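Side-chain contacts in Atp-dependent DNA ligase (Psychromonas sp., PDB 4D05), which probably seals nicks in duplex DNA, using ATP to adenylate itself before joining the strand ends: residues F47-T51 against W52-S56; K133-N136 against T137-F141; D142-N145 against K146-G150. One frame throughout, in Å; residues are numbered along the deposited sequence.

Contact 1. Residues F47-T51 against W52-S56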
ATOM      1  N   PHE A  47      16.288   3.364 -13.476  1.00  3.50           N
ATOM      2  CA  PHE A  47      17.184   2.860 -12.422  1.00  3.16           C
ATOM      3  C   PHE A  47      18.519   2.447 -13.012  1.00  4.77           C
ATOM      4  O   PHE A  47      18.570   1.930 -14.139  1.00  5.04           O
ATOM      5  CB  PHE A  47      16.588   1.653 -11.695  1.00  4.12           C
ATOM      6  CG  PHE A  47      15.360   1.969 -10.887  1.00  3.55           C
ATOM      7  CD1 PHE A  47      15.466   2.622  -9.677  1.00  4.86           C
ATOM      8  CD2 PHE A  47      14.104   1.613 -11.338  1.00  5.14           C
ATOM      9  CE1 PHE A  47      14.331   2.914  -8.924  1.00  6.68           C
ATOM     10  CE2 PHE A  47      12.962   1.889 -10.589  1.00  4.01           C
ATOM     11  CZ  PHE A  47      13.060   2.541  -9.380  1.00  4.49           C
ATOM     12  N   THR A  48      19.598   2.640 -12.248  1.00  4.24           N
ATOM     13  CA  THR A  48      20.895   2.175 -12.720  1.00  5.13           C
ATOM     14  C   THR A  48      21.092   0.712 -12.305  1.00  4.79           C
ATOM     15  O   THR A  48      22.042   0.362 -11.573  1.00  6.01           O
ATOM     16  CB  THR A  48      22.039   3.064 -12.201  1.00  6.11           C
ATOM     17  OG1 THR A  48      22.140   2.931 -10.781  1.00  6.74           O
ATOM     18  CG2 THR A  48      21.816   4.535 -12.567  1.00  8.64           C
ATOM     19  N   ALA A  49      20.221  -0.165 -12.802  1.00  5.46           N
ATOM     20  CA  ALA A  49      20.304  -1.567 -12.424  1.00  5.36           C
ATOM     21  C   ALA A  49      21.518  -2.180 -13.096  1.00  4.80           C
ATOM     22  O   ALA A  49      21.690  -2.062 -14.325  1.00  5.83           O
ATOM     23  CB  ALA A  49      19.081  -2.316 -12.850  1.00  6.61           C
ATOM     24  N   PRO A  50      22.365  -2.844 -12.311  1.00  5.59           N
ATOM     25  CA  PRO A  50      23.518  -3.484 -12.963  1.00  5.43           C
ATOM     26  C   PRO A  50      23.139  -4.499 -14.040  1.00  6.50           C
ATOM     27  O   PRO A  50      22.109  -5.140 -13.979  1.00  6.31           O
ATOM     28  CB  PRO A  50      24.208  -4.206 -11.795  1.00  6.14           C
ATOM     29  CG  PRO A  50      23.819  -3.399 -10.589  1.00  8.45           C
ATOM     30  CD  PRO A  50      22.398  -3.009 -10.854  1.00  6.33           C
ATOM     31  N   THR A  51      24.017  -4.646 -15.026  1.00  6.26           N
ATOM     32  CA  THR A  51      23.779  -5.557 -16.135  1.00  7.32           C
ATOM     33  C   THR A  51      23.493  -6.977 -15.661  1.00  4.90           C
ATOM     34  O   THR A  51      22.603  -7.639 -16.177  1.00  6.10           O
ATOM     35  CB  THR A  51      25.013  -5.577 -17.034  1.00 10.80           C
ATOM     36  OG1 THR A  51      25.229  -4.255 -17.486  1.00 14.52           O
ATOM     37  CG2 THR A  51      24.792  -6.463 -18.184  1.00 13.06           C
ATOM     38  N   TRP A  52      24.260  -7.461 -14.693  1.00  5.40           N
ATOM     39  CA  TRP A  52      24.072  -8.824 -14.197  1.00  5.04           C
ATOM     40  C   TRP A  52      22.734  -8.999 -13.473  1.00  3.90           C
ATOM     41  O   TRP A  52      22.232 -10.131 -13.333  1.00  7.18           O
ATOM     42  CB  TRP A  52      25.243  -9.246 -13.277  1.00  5.40           C
ATOM     43  CG  TRP A  52      25.642  -8.192 -12.272  1.00  6.24           C
ATOM     44  CD1 TRP A  52      26.653  -7.283 -12.408  1.00  7.36           C
ATOM     45  CD2 TRP A  52      25.027  -7.919 -10.996  1.00  4.98           C
ATOM     46  NE1 TRP A  52      26.714  -6.483 -11.313  1.00  7.19           N
ATOM     47  CE2 TRP A  52      25.741  -6.857 -10.422  1.00  7.23           C
ATOM     48  CE3 TRP A  52      23.980  -8.496 -10.275  1.00  6.50           C
ATOM     49  CZ2 TRP A  52      25.424  -6.329  -9.169  1.00  8.12           C
ATOM     50  CZ3 TRP A  52      23.673  -7.966  -9.008  1.00  6.93           C
ATOM     51  CH2 TRP A  52      24.397  -6.908  -8.479  1.00  7.96           C
ATOM     52  N   PHE A  53      22.150  -7.905 -13.000  1.00  4.08           N
ATOM     53  CA  PHE A  53      20.847  -7.992 -12.320  1.00  4.39           C
ATOM     54  C   PHE A  53      19.723  -8.257 -13.331  1.00  5.14           C
ATOM     55  O   PHE A  53      18.834  -9.061 -13.086  1.00  5.86           O
ATOM     56  CB  PHE A  53      20.576  -6.699 -11.560  1.00  4.15           C
ATOM     57  CG  PHE A  53      19.335  -6.746 -10.706  1.00  3.87           C
ATOM     58  CD1 PHE A  53      19.388  -7.289  -9.409  1.00  3.83           C
ATOM     59  CD2 PHE A  53      18.129  -6.245 -11.173  1.00  3.97           C
ATOM     60  CE1 PHE A  53      18.235  -7.345  -8.637  1.00  4.93           C
ATOM     61  CE2 PHE A  53      16.995  -6.309 -10.387  1.00  4.55           C
ATOM     62  CZ  PHE A  53      17.055  -6.860  -9.126  1.00  4.77           C
ATOM     63  N   ILE A  54      19.792  -7.603 -14.487  1.00  5.25           N
ATOM     64  CA  ILE A  54      18.705  -7.682 -15.465  1.00  3.00           C
ATOM     65  C   ILE A  54      19.015  -8.612 -16.647  1.00  3.42           C
ATOM     66  O   ILE A  54      18.151  -8.857 -17.477  1.00  3.76           O
ATOM     67  CB  ILE A  54      18.373  -6.307 -16.032  1.00  4.04           C
ATOM     68  CG1 ILE A  54      19.582  -5.752 -16.804  1.00  7.92           C
ATOM     69  CG2 ILE A  54      17.871  -5.338 -14.910  1.00  5.40           C
ATOM     70  CD1 ILE A  54      19.278  -4.467 -17.607  1.00 10.28           C
ATOM     71  N   ALA A  55      20.246  -9.116 -16.730  1.00  5.85           N
ATOM     72  CA  ALA A  55      20.696  -9.830 -17.925  1.00  7.60           C
ATOM     73  C   ALA A  55      19.809 -10.990 -18.383  1.00  7.30           C
ATOM     74  O   ALA A  55      19.663 -11.222 -19.591  1.00  7.47           O
ATOM     75  CB  ALA A  55      22.108 -10.331 -17.727  1.00 11.77           C
ATOM     76  N   SER A  56      19.243 -11.719 -17.422  0.66  7.77           N
ATOM     77  CA  SER A  56      18.445 -12.890 -17.735  0.66  8.95           C
ATOM     78  C   SER A  56      16.981 -12.576 -18.061  0.66  6.52           C
ATOM     79  O   SER A  56      16.238 -13.443 -18.502  0.66  8.06           O
ATOM     80  CB  SER A  56      18.466 -13.824 -16.531  0.66 12.63           C
ATOM     81  OG  SER A  56      17.741 -13.190 -15.467  0.66 14.24           O
TER

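Contact 2. Residues K133-N136 against T137-F141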
ATOM      1  N   LYS A 133      -6.197 -17.722  -3.938  1.00  7.14           N
ATOM      2  CA  LYS A 133      -7.623 -17.539  -3.757  1.00  8.92           C
ATOM      3  C   LYS A 133      -8.015 -17.784  -2.297  1.00  8.17           C
ATOM      4  O   LYS A 133      -7.524 -18.711  -1.626  1.00 10.25           O
ATOM      5  CB  LYS A 133      -8.404 -18.513  -4.663  1.00  9.80           C
ATOM      6  CG  LYS A 133      -8.400 -18.131  -6.131  1.00 14.69           C
ATOM      7  CD  LYS A 133      -9.120 -16.817  -6.347  1.00 15.39           C
ATOM      8  CE  LYS A 133      -9.501 -16.543  -7.775  1.00 17.90           C
ATOM      9  NZ  LYS A 133     -10.565 -17.490  -8.296  1.00 18.68           N
ATOM     10  N   ILE A 134      -8.950 -16.971  -1.846  1.00  6.82           N
ATOM     11  CA  ILE A 134      -9.420 -16.976  -0.457  1.00  6.15           C
ATOM     12  C   ILE A 134     -10.929 -17.160  -0.479  1.00  5.72           C
ATOM     13  O   ILE A 134     -11.623 -16.558  -1.312  1.00  6.48           O
ATOM     14  CB  ILE A 134      -9.024 -15.629   0.221  1.00  6.76           C
ATOM     15  CG1 ILE A 134      -7.499 -15.468   0.311  1.00  9.34           C
ATOM     16  CG2 ILE A 134      -9.591 -15.495   1.605  1.00  8.68           C
ATOM     17  CD1 ILE A 134      -6.814 -16.473   1.219  1.00 13.07           C
ATOM     18  N   PRO A 135     -11.468 -17.999   0.416  1.00  5.72           N
ATOM     19  CA  PRO A 135     -12.874 -18.386   0.221  1.00  7.79           C
ATOM     20  C   PRO A 135     -13.932 -17.390   0.698  1.00  6.93           C
ATOM     21  O   PRO A 135     -15.085 -17.453   0.226  1.00  6.97           O
ATOM     22  CB  PRO A 135     -12.996 -19.683   1.031  1.00  7.54           C
ATOM     23  CG  PRO A 135     -11.924 -19.569   2.067  1.00  7.10           C
ATOM     24  CD  PRO A 135     -10.779 -18.912   1.332  1.00  5.57           C
ATOM     25  N   ASN A 136     -13.591 -16.498   1.628  1.00  4.93           N
ATOM     26  CA  ASN A 136     -14.592 -15.599   2.194  1.00  5.61           C
ATOM     27  C   ASN A 136     -13.908 -14.482   2.942  1.00  5.34           C
ATOM     28  O   ASN A 136     -12.709 -14.535   3.182  1.00  4.16           O
ATOM     29  CB  ASN A 136     -15.594 -16.325   3.119  1.00  4.49           C
ATOM     30  CG  ASN A 136     -14.907 -17.210   4.131  1.00  5.03           C
ATOM     31  OD1 ASN A 136     -14.188 -16.745   5.006  1.00  5.27           O
ATOM     32  ND2 ASN A 136     -15.113 -18.524   3.991  1.00  6.19           N
ATOM     33  N   THR A 137     -14.669 -13.468   3.315  1.00  4.58           N
ATOM     34  CA  THR A 137     -14.094 -12.275   3.949  1.00  5.45           C
ATOM     35  C   THR A 137     -13.497 -12.542   5.334  1.00  4.34           C
ATOM     36  O   THR A 137     -12.434 -11.993   5.696  1.00  4.31           O
ATOM     37  CB  THR A 137     -15.141 -11.212   4.083  1.00 11.61           C
ATOM     38  OG1 THR A 137     -15.613 -10.874   2.777  1.00 12.66           O
ATOM     39  CG2 THR A 137     -14.519  -9.954   4.765  1.00 12.67           C
ATOM     40  N   VAL A 138     -14.140 -13.396   6.124  1.00  4.53           N
ATOM     41  CA  VAL A 138     -13.550 -13.747   7.397  1.00  4.13           C
ATOM     42  C   VAL A 138     -12.139 -14.328   7.205  1.00  4.46           C
ATOM     43  O   VAL A 138     -11.184 -13.976   7.915  1.00  4.28           O
ATOM     44  CB  VAL A 138     -14.449 -14.714   8.194  1.00  6.33           C
ATOM     45  CG1 VAL A 138     -13.688 -15.235   9.391  1.00  5.44           C
ATOM     46  CG2 VAL A 138     -15.715 -13.982   8.609  1.00  7.45           C
ATOM     47  N   ALA A 139     -11.987 -15.221   6.236  1.00  4.12           N
ATOM     48  CA  ALA A 139     -10.688 -15.799   5.963  1.00  3.15           C
ATOM     49  C   ALA A 139      -9.674 -14.760   5.442  1.00  2.58           C
ATOM     50  O   ALA A 139      -8.497 -14.794   5.769  1.00  3.09           O
ATOM     51  CB  ALA A 139     -10.845 -16.936   4.968  1.00  2.93           C
ATOM     52  N   LEU A 140     -10.174 -13.803   4.694  1.00  2.26           N
ATOM     53  CA  LEU A 140      -9.350 -12.743   4.143  1.00  2.66           C
ATOM     54  C   LEU A 140      -8.779 -11.870   5.281  1.00  1.78           C
ATOM     55  O   LEU A 140      -7.581 -11.519   5.298  1.00  3.62           O
ATOM     56  CB  LEU A 140     -10.196 -11.900   3.200  1.00  3.38           C
ATOM     57  CG  LEU A 140      -9.466 -10.734   2.549  1.00  4.45           C
ATOM     58  CD1 LEU A 140      -8.428 -11.236   1.564  1.00  6.43           C
ATOM     59  CD2 LEU A 140     -10.470  -9.760   1.897  1.00  6.36           C
ATOM     60  N   PHE A 141      -9.628 -11.546   6.259  1.00  2.99           N
ATOM     61  CA  PHE A 141      -9.206 -10.674   7.357  1.00  3.29           C
ATOM     62  C   PHE A 141      -8.312 -11.458   8.321  1.00  5.71           C
ATOM     63  O   PHE A 141      -7.447 -10.900   8.984  1.00  5.42           O
ATOM     64  CB  PHE A 141     -10.426 -10.114   8.097  1.00  5.31           C
ATOM     65  CG  PHE A 141     -11.106  -8.942   7.436  1.00  8.60           C
ATOM     66  CD1 PHE A 141     -10.863  -8.583   6.131  1.00 10.97           C
ATOM     67  CD2 PHE A 141     -11.999  -8.155   8.185  1.00 12.97           C
ATOM     68  CE1 PHE A 141     -11.490  -7.487   5.555  1.00 11.32           C
ATOM     69  CE2 PHE A 141     -12.644  -7.062   7.604  1.00 16.24           C
ATOM     70  CZ  PHE A 141     -12.369  -6.743   6.266  1.00 15.13           C
TER

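Contact 3. Residues D142-N145 against K146-G150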
ATOM      1  N   ASP A 142      -8.507 -12.767   8.409  1.00  4.12           N
ATOM      2  CA  ASP A 142      -7.581 -13.589   9.186  1.00  4.55           C
ATOM      3  C   ASP A 142      -6.197 -13.574   8.524  1.00  3.05           C
ATOM      4  O   ASP A 142      -5.178 -13.436   9.211  1.00  3.99           O
ATOM      5  CB  ASP A 142      -8.118 -15.046   9.316  1.00  4.73           C
ATOM      6  CG  ASP A 142      -7.576 -15.799  10.542  1.00  7.22           C
ATOM      7  OD1 ASP A 142      -7.319 -15.190  11.591  1.00  5.01           O
ATOM      8  OD2 ASP A 142      -7.444 -17.045  10.444  1.00 10.03           O
ATOM      9  N   LEU A 143      -6.170 -13.754   7.204  1.00  4.44           N
ATOM     10  CA  LEU A 143      -4.922 -13.683   6.434  1.00  2.87           C
ATOM     11  C   LEU A 143      -4.250 -12.318   6.612  1.00  3.44           C
ATOM     12  O   LEU A 143      -3.041 -12.255   6.817  1.00  3.73           O
ATOM     13  CB  LEU A 143      -5.167 -13.967   4.958  1.00  3.33           C
ATOM     14  CG  LEU A 143      -3.956 -13.775   4.060  1.00  5.33           C
ATOM     15  CD1 LEU A 143      -2.795 -14.662   4.450  1.00  5.60           C
ATOM     16  CD2 LEU A 143      -4.380 -14.024   2.647  1.00  5.30           C
ATOM     17  N   LEU A 144      -5.042 -11.249   6.550  1.00  3.59           N
ATOM     18  CA  LEU A 144      -4.498  -9.898   6.750  1.00  3.61           C
ATOM     19  C   LEU A 144      -3.767  -9.843   8.101  1.00  2.33           C
ATOM     20  O   LEU A 144      -2.660  -9.305   8.220  1.00  4.05           O
ATOM     21  CB  LEU A 144      -5.600  -8.867   6.654  1.00  4.20           C
ATOM     22  CG  LEU A 144      -5.198  -7.427   6.887  1.00  4.27           C
ATOM     23  CD1 LEU A 144      -4.159  -6.999   5.905  1.00  4.07           C
ATOM     24  CD2 LEU A 144      -6.446  -6.562   6.771  1.00  5.11           C
ATOM     25  N   ASN A 145      -4.415 -10.345   9.145  1.00  3.15           N
ATOM     26  CA  ASN A 145      -3.754 -10.399  10.443  1.00  3.69           C
ATOM     27  C   ASN A 145      -2.453 -11.205  10.462  1.00  3.45           C
ATOM     28  O   ASN A 145      -1.469 -10.800  11.058  1.00  4.97           O
ATOM     29  CB  ASN A 145      -4.691 -10.956  11.530  1.00  4.15           C
ATOM     30  CG  ASN A 145      -4.108 -10.734  12.916  1.00  4.49           C
ATOM     31  OD1 ASN A 145      -3.801  -9.588  13.291  1.00  5.33           O
ATOM     32  ND2 ASN A 145      -3.917 -11.796  13.658  1.00  5.59           N
ATOM     33  N   LYS A 146      -2.440 -12.376   9.829  1.00  3.77           N
ATOM     34  CA  LYS A 146      -1.220 -13.165   9.765  1.00  4.07           C
ATOM     35  C   LYS A 146      -0.071 -12.375   9.143  1.00  4.26           C
ATOM     36  O   LYS A 146       1.060 -12.381   9.649  1.00  4.95           O
ATOM     37  CB  LYS A 146      -1.456 -14.428   8.965  1.00  5.51           C
ATOM     38  CG  LYS A 146      -2.398 -15.396   9.623  1.00  8.82           C
ATOM     39  CD  LYS A 146      -2.628 -16.670   8.709  1.00  9.27           C
ATOM     40  CE  LYS A 146      -3.654 -17.631   9.274  1.00 13.19           C
ATOM     41  NZ  LYS A 146      -3.785 -18.813   8.334  1.00 13.43           N
ATOM     42  N   VAL A 147      -0.383 -11.696   8.058  1.00  2.86           N
ATOM     43  CA  VAL A 147       0.634 -10.954   7.309  1.00  3.71           C
ATOM     44  C   VAL A 147       1.129  -9.790   8.161  1.00  4.96           C
ATOM     45  O   VAL A 147       2.343  -9.598   8.324  1.00  5.14           O
ATOM     46  CB  VAL A 147       0.038 -10.445   6.012  1.00  4.84           C
ATOM     47  CG1 VAL A 147       0.947  -9.374   5.367  1.00  6.30           C
ATOM     48  CG2 VAL A 147      -0.148 -11.588   5.078  1.00  4.05           C
ATOM     49  N   VAL A 148       0.203  -9.048   8.775  1.00  6.38           N
ATOM     50  CA  VAL A 148       0.607  -7.864   9.553  1.00  6.58           C
ATOM     51  C   VAL A 148       1.373  -8.232  10.854  1.00  7.90           C
ATOM     52  O   VAL A 148       2.362  -7.572  11.227  1.00  7.67           O
ATOM     53  CB  VAL A 148      -0.612  -6.968   9.832  1.00  9.13           C
ATOM     54  CG1 VAL A 148      -0.305  -5.885  10.891  1.00 13.64           C
ATOM     55  CG2 VAL A 148      -1.134  -6.365   8.519  1.00  7.29           C
HETATM   56  N   MSE A 149       0.948  -9.290  11.528  0.76  7.95           N
HETATM   57  CA  MSE A 149       1.656  -9.734  12.716  0.76  9.45           C
HETATM   58  C   MSE A 149       3.059 -10.186  12.368  0.76  8.88           C
HETATM   59  O   MSE A 149       3.956 -10.050  13.174  0.76 10.96           O
HETATM   60  CB  MSE A 149       0.882 -10.857  13.410  0.76 13.65           C
HETATM   61  CG  MSE A 149      -0.377 -10.366  14.001  0.76 17.25           C
HETATM   62 SE   MSE A 149       0.046  -9.204  15.507  0.76 21.04          SE
HETATM   63  CE  MSE A 149       1.493 -10.336  16.253  0.76 14.97           C
ATOM     64  N   GLY A 150       3.242 -10.660  11.146  1.00  9.84           N
ATOM     65  CA  GLY A 150       4.543 -11.049  10.639  1.00 11.76           C
ATOM     66  C   GLY A 150       5.320  -9.911  10.020  1.00 10.74           C
ATOM     67  O   GLY A 150       6.365 -10.138   9.399  1.00 12.77           O
TER

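Contact 1. Residues F47-T51 against W52-S56
Pro50 and Trp52 meet at the start of a short helix, residues 51-54, in the adenylation domain of the ligase, where a loop coming from strand 39-40 turns into its single helical turn. Pro50 is the N-cap residue. A proline suits this entry because its ring restrains phi, while its carbonyl is left to accept from the first turn. The tight part of the contact is a CH-pi interaction: CB of Pro50 sits over one face of the indole, 3.6 Å from the centroid of the five-membered ring of Trp52. The next ring carbon, CG of Pro50, reaches CZ2 of Trp52 at 3.6 Å, which extends the contact to the rim of the six-membered ring. The indole can fold back over the proline because CG of Trp52 lies between its own backbone N and carbonyl carbon (chi1 45°). Pro50 is thus buried against Trp90, while Trp52 covers it from the exposed side.

On the inner side, Phe53 is buried: its ring meets Trp90 edge-to-face and also touches Tyr125. Ala49 is small enough to fit beside Ile54, its CB 3.9 Å from CG2 of Ile54, and both of these residues also rest on Leu39 of strand 39-40. Looser still are Thr51 and Ala55, which are exposed like Trp52; the bond from Ala55 N to Thr51 O is weak, bent to 119° at the hydrogen. The first turn is held more firmly by Phe53 N, which donates to Pro50 O at 2.9 Å, approaching from above the carbonyl plane, 58° out of it.

Contact 2. Residues K133-N136 against T137-F141
CG2 of Ile134 rests against the first turn of helix 137-149, 3.9 Å from CB of Ala139 and 4.0 Å from CB of Leu140. With chi1 at -64°, CG1 of Ile134 lies beside the backbone N and CG2 is the branch anti to it; branching at CB is what brings this methyl so close to the helix. Leu140 is buried, and both it and Ile134 also pack on Val23 of strand 21-26. Ala139, with just a methyl, lets the loop come close: CG of Pro135 lies 4.1 Å from its CB.

Further out the chain enters the helix through an N-cap, Asn136. The backbone of this residue opens the regular helical pattern, Leu140 N donating to Asn136 O at 3.0 Å, in the carbonyl plane. Its side-chain oxygen OD1 accepts from Ala139 N at 2.9 Å, with an N-H...O angle of 156° and the donor slightly tilted from the carbonyl plane. Asparagine suits the position because its short side chain can curl back over the start of the helix, here with CG lodged between N and the carbonyl carbon (chi1 49°), and give a first-turn N-H a side-chain acceptor. The same OD1 of Asn136 comes within 3.3 Å of CB of Ala139.

Contact 3. Residues D142-N145 against K146-G150
Lys146 reaches back along the helix toward Asp142, one turn earlier. CG of Lys146 lies beside the backbone N (chi1 -67°), which sends the extended chain back toward the preceding turn, and CE comes 4.0 Å from OD2 of Asp142, while NZ stays 4.6 Å from the same oxygen. The opposite charges are near but do not form a salt bridge, and any attraction across this exposed surface would be modest. Long, flexible lysine suits such a place, its methylenes lying along the backbone and its amine at the surface.

Val147 faces inward. Its CG2 meets CD1 of Leu143 at 4.1 Å, the two side chains crossing at a slant, and both residues also touch Leu155 of strand 154-159. A compact branched residue fits this buried position, with Glu25 of the AMP pocket among its neighbours. Val148 follows, lying side by side with Leu144 and pointing the same way, its CG2 4.0 Å from CD1 of Leu144. Leucine provides the longer arm, reaching Leu155 and Lys177 as well.

Met149, present as selenomethionine, lies alongside Asn145, and its CG is 3.6 Å from OD1 of Asn145. That oxygen has its polar partner elsewhere, a hydrogen bond from NZ of Lys177. Gly150 leaves the helical conformation, though its N still donates to Lys146 O at 3.2 Å. Four i-to-i+4 backbone bonds join the segments, the last from Met149 N to Asn145 O with an N-H...O angle of 167°: the regular pattern of an amphipathic alpha-helix, here with Leu143, Leu144 and Val147 laid against strands 154-159 and 21-26 of the adenylation domain.

Contact 1 comes first along the chain and stands apart, its centre about 38 Å from that of contact 2 and about 33 Å from that of contact 3. It belongs to the short helix 51-54 beside the sheet that contains strands 30-34 and 39-40. Contacts 2 and 3 share helix 137-149, the first at its entry and the second at its later turns, with centres about 12 Å apart; they touch where CD1 of Ile134 packs on CD2 of Leu143. That helix backs strands 21-26 and 154-159 of the other sheet, which supply pocket residues such as Glu25 and Met156; bound AMP lies about 10 Å from the Val147 side chain. Contacts 2 and 3 thus probably support the nucleotide pocket from behind.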